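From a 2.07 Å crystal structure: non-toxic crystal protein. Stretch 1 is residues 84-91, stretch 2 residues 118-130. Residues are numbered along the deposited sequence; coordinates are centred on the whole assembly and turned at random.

Stretch 1, residues 84-91: RTSSQTRD
Stretch 2, residues 118-130: IAFEGAVTNENKY

How do the two stretches run past each other? Residues 84-89 form a strand with phi between -75° and -159° and psi between 122° and 161°, ahead of a corner at Arg90 and Asp91. Residues 118-122 form another strand, whose axis comes within 6.3 Å of the first; their N-to-C directions differ by 39°. After a loop the chain returns antiparallel to stretch 1. There Ser87 pairs with Tyr130, CA to CA 5.4 Å, and both backbone bonds are made: Ser87 N donates to Tyr130 O at 2.9 Å (160°), and Tyr130 N to Ser87 O at 3.0 Å (171°). Tyr130 O also receives a CA-H...O contact from Ser86 CA at 3.3 Å.

What satisfies the carbonyls of residues 119-123? Three hydroxyls from alternate residues of stretch 1 donate to alternate carbonyls of stretch 2. Thr85 (chi1 p, 68°) gives OG1 to Ala119 O at 3.0 Å. Ser87 (p, 72°) gives OG to Glu121 O at a very short 2.5 Å, and Thr89 (m, -62°) gives OG1 to Ala123 O at 2.6 Å. Gly122 lets Ser87 in close: Ser87 OG lies 3.3 Å from Gly122 CA, and an ideal CB on that glycine would clash with it. Phe120 (p, chi2 100°) points toward stretch 1, its CD1 4.1 Å from Ser87 CB.

Which polar groups depend on water? Water 1 donates to Thr85 O (3.1 Å) and accepts from Glu121 N (2.8 Å). Water 2 donates to Ser87 OG (3.1 Å) and accepts from Ala123 N (3.0 Å), so the serine hydroxyl both gives and receives. Water 3 accepts from Thr89 N (2.9 Å) and lies 2.8 Å from Asn126 O and 2.6 Å from Asn128 O, both within its donating reach. Water 4 donates to Thr89 O (2.8 Å) and Glu127 OE1 (2.7 Å), linking strand backbone to loop side chain.

How is the returning chain held? Within stretch 2, Asn126 (p, 68°) accepts at OD1 from Asn128 N (2.7 Å), while its ND2 donates to Tyr130 OH (2.8 Å, 170°); Tyr130 is m, -77°. Glu127 (m, t, chi3 54°) brings CG to 3.4 Å from Thr89 O. Lys129, extended as t, t, t before a final m, reaches Ser86 (t), where NZ makes a weak hydrogen bond to OG at 2.9 Å.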

# COMPACT_ATOMS: atom_id res chain seq x y z
N ARG A 84 -2.02 -10.22 -6.93
CA ARG A 84 -1.86 -8.78 -7.07
C ARG A 84 -2.68 -7.96 -6.10
O ARG A 84 -3.77 -8.35 -5.70
CB ARG A 84 -2.22 -8.35 -8.50
CG ARG A 84 -2.24 -6.85 -8.71
CD ARG A 84 -2.32 -6.50 -10.19
NE ARG A 84 -1.22 -7.10 -10.94
CZ ARG A 84 -0.98 -6.87 -12.23
NH1 ARG A 84 -1.75 -6.04 -12.91
NH2 ARG A 84 0.04 -7.47 -12.83
N THR A 85 -2.14 -6.80 -5.73
CA THR A 85 -2.83 -5.87 -4.85
C THR A 85 -2.68 -4.51 -5.50
O THR A 85 -1.62 -4.20 -6.07
CB THR A 85 -2.22 -5.83 -3.44
OG1 THR A 85 -0.91 -5.25 -3.51
CG2 THR A 85 -2.13 -7.23 -2.87
N SER A 86 -3.72 -3.70 -5.44
CA SER A 86 -3.69 -2.38 -6.03
C SER A 86 -4.17 -1.33 -5.03
O SER A 86 -5.09 -1.59 -4.25
CB SER A 86 -4.58 -2.37 -7.27
OG SER A 86 -4.54 -1.10 -7.90
N SER A 87 -3.54 -0.16 -5.02
CA SER A 87 -3.95 0.92 -4.12
C SER A 87 -4.17 2.20 -4.91
O SER A 87 -3.68 2.34 -6.03
CB SER A 87 -2.87 1.16 -3.06
OG SER A 87 -1.74 1.78 -3.64
N GLN A 88 -4.90 3.14 -4.32
CA GLN A 88 -5.15 4.42 -4.98
C GLN A 88 -5.54 5.47 -3.97
O GLN A 88 -6.52 5.32 -3.24
CB GLN A 88 -6.28 4.28 -6.01
CG GLN A 88 -6.53 5.55 -6.81
CD GLN A 88 -7.76 5.46 -7.69
OE1 GLN A 88 -7.93 6.26 -8.60
NE2 GLN A 88 -8.62 4.50 -7.40
N THR A 89 -4.78 6.56 -3.94
CA THR A 89 -5.07 7.65 -3.02
C THR A 89 -6.26 8.49 -3.46
O THR A 89 -6.42 8.79 -4.65
CB THR A 89 -3.87 8.59 -2.87
OG1 THR A 89 -2.77 7.87 -2.33
CG2 THR A 89 -4.24 9.79 -1.96
N ARG A 90 -7.07 8.89 -2.48
CA ARG A 90 -8.21 9.75 -2.72
C ARG A 90 -7.83 11.14 -2.19
O ARG A 90 -7.87 12.13 -2.92
CB ARG A 90 -9.44 9.24 -1.98
CG ARG A 90 -10.60 10.22 -2.01
CD ARG A 90 -11.76 9.74 -1.16
NE ARG A 90 -12.88 10.67 -1.24
CZ ARG A 90 -14.03 10.52 -0.58
NH1 ARG A 90 -14.21 9.48 0.21
NH2 ARG A 90 -14.99 11.42 -0.72
N ASP A 91 -7.48 11.19 -0.91
CA ASP A 91 -7.06 12.45 -0.29
C ASP A 91 -5.61 12.32 0.15
O ASP A 91 -5.29 11.60 1.10
CB ASP A 91 -7.94 12.80 0.91
CG ASP A 91 -9.39 13.06 0.51
OD1 ASP A 91 -9.62 13.46 -0.65
OD2 ASP A 91 -10.28 12.88 1.36
N ILE A 118 -0.98 -9.00 3.95
CA ILE A 118 -0.83 -8.52 2.58
C ILE A 118 0.24 -7.44 2.53
O ILE A 118 0.60 -6.86 3.56
CB ILE A 118 -2.12 -7.90 2.03
CG1 ILE A 118 -2.45 -6.62 2.80
CG2 ILE A 118 -3.28 -8.91 2.09
CD1 ILE A 118 -3.43 -5.74 2.10
N ALA A 119 0.73 -7.18 1.33
CA ALA A 119 1.74 -6.16 1.09
C ALA A 119 1.24 -5.38 -0.11
O ALA A 119 0.65 -5.95 -1.04
CB ALA A 119 3.10 -6.80 0.78
N PHE A 120 1.45 -4.06 -0.07
CA PHE A 120 1.04 -3.21 -1.18
C PHE A 120 1.89 -1.95 -1.27
O PHE A 120 2.62 -1.61 -0.33
CB PHE A 120 -0.46 -2.86 -1.06
CG PHE A 120 -0.82 -2.05 0.17
CD1 PHE A 120 -1.00 -0.67 0.08
CD2 PHE A 120 -1.06 -2.68 1.39
CE1 PHE A 120 -1.43 0.07 1.19
CE2 PHE A 120 -1.49 -1.95 2.50
CZ PHE A 120 -1.67 -0.57 2.40
N GLU A 121 1.84 -1.30 -2.43
CA GLU A 121 2.58 -0.07 -2.64
C GLU A 121 1.60 1.01 -3.03
O GLU A 121 0.52 0.73 -3.57
CB GLU A 121 3.63 -0.24 -3.75
CG GLU A 121 4.74 -1.20 -3.42
CD GLU A 121 5.79 -1.28 -4.52
OE1 GLU A 121 5.46 -0.94 -5.68
OE2 GLU A 121 6.93 -1.68 -4.24
N GLY A 122 1.97 2.26 -2.77
CA GLY A 122 1.10 3.36 -3.10
C GLY A 122 1.79 4.69 -2.88
O GLY A 122 2.84 4.76 -2.24
N ALA A 123 1.21 5.74 -3.44
CA ALA A 123 1.77 7.08 -3.32
C ALA A 123 0.70 7.99 -2.76
O ALA A 123 -0.41 8.05 -3.30
CB ALA A 123 2.23 7.58 -4.69
N VAL A 124 1.01 8.69 -1.68
CA VAL A 124 0.05 9.61 -1.08
C VAL A 124 0.10 10.91 -1.87
O VAL A 124 -0.71 11.81 -1.67
CB VAL A 124 0.40 9.92 0.40
CG1 VAL A 124 1.69 10.75 0.48
CG2 VAL A 124 -0.75 10.67 1.06
N THR A 125 1.06 10.98 -2.80
CA THR A 125 1.30 12.17 -3.61
C THR A 125 0.51 12.34 -4.89
O THR A 125 0.61 13.37 -5.55
CB THR A 125 2.79 12.28 -3.97
OG1 THR A 125 3.20 11.12 -4.69
CG2 THR A 125 3.63 12.41 -2.70
N ASN A 126 -0.27 11.32 -5.27
CA ASN A 126 -1.08 11.43 -6.47
C ASN A 126 -2.25 10.45 -6.41
O ASN A 126 -2.33 9.62 -5.51
CB ASN A 126 -0.22 11.16 -7.71
CG ASN A 126 0.26 9.73 -7.80
OD1 ASN A 126 -0.55 8.80 -7.89
ND2 ASN A 126 1.57 9.54 -7.78
N GLU A 127 -3.17 10.56 -7.36
CA GLU A 127 -4.34 9.70 -7.36
C GLU A 127 -4.26 8.58 -8.37
O GLU A 127 -5.29 8.03 -8.77
CB GLU A 127 -5.60 10.53 -7.59
CG GLU A 127 -5.85 11.57 -6.51
CD GLU A 127 -7.09 12.41 -6.78
OE1 GLU A 127 -8.17 11.82 -6.98
OE2 GLU A 127 -6.99 13.65 -6.79
N ASN A 128 -3.05 8.23 -8.80
CA ASN A 128 -2.88 7.16 -9.77
C ASN A 128 -2.97 5.79 -9.09
O ASN A 128 -2.79 5.66 -7.88
CB ASN A 128 -1.53 7.26 -10.49
CG ASN A 128 -1.30 8.61 -11.15
OD1 ASN A 128 -2.22 9.21 -11.70
ND2 ASN A 128 -0.06 9.10 -11.10
N LYS A 129 -3.22 4.77 -9.90
CA LYS A 129 -3.33 3.41 -9.41
C LYS A 129 -1.94 2.78 -9.36
O LYS A 129 -1.17 2.89 -10.30
CB LYS A 129 -4.26 2.62 -10.34
CG LYS A 129 -4.55 1.20 -9.93
CD LYS A 129 -5.65 0.61 -10.82
CE LYS A 129 -5.97 -0.85 -10.47
NZ LYS A 129 -4.84 -1.78 -10.72
N TYR A 130 -1.63 2.14 -8.24
CA TYR A 130 -0.34 1.48 -8.06
C TYR A 130 -0.55 -0.00 -7.79
O TYR A 130 -1.23 -0.38 -6.84
CB TYR A 130 0.41 2.10 -6.88
CG TYR A 130 1.05 3.42 -7.18
CD1 TYR A 130 2.44 3.53 -7.32
CD2 TYR A 130 0.29 4.58 -7.33
CE1 TYR A 130 3.05 4.75 -7.59
CE2 TYR A 130 0.89 5.80 -7.60
CZ TYR A 130 2.27 5.88 -7.73
OH TYR A 130 2.88 7.08 -7.98
O HOH W 1 -0.16 -2.06 -4.30
O HOH W 2 -1.57 4.87 -4.05
O HOH W 3 -2.46 6.87 -5.64
O HOH W 4 -8.59 9.20 -6.35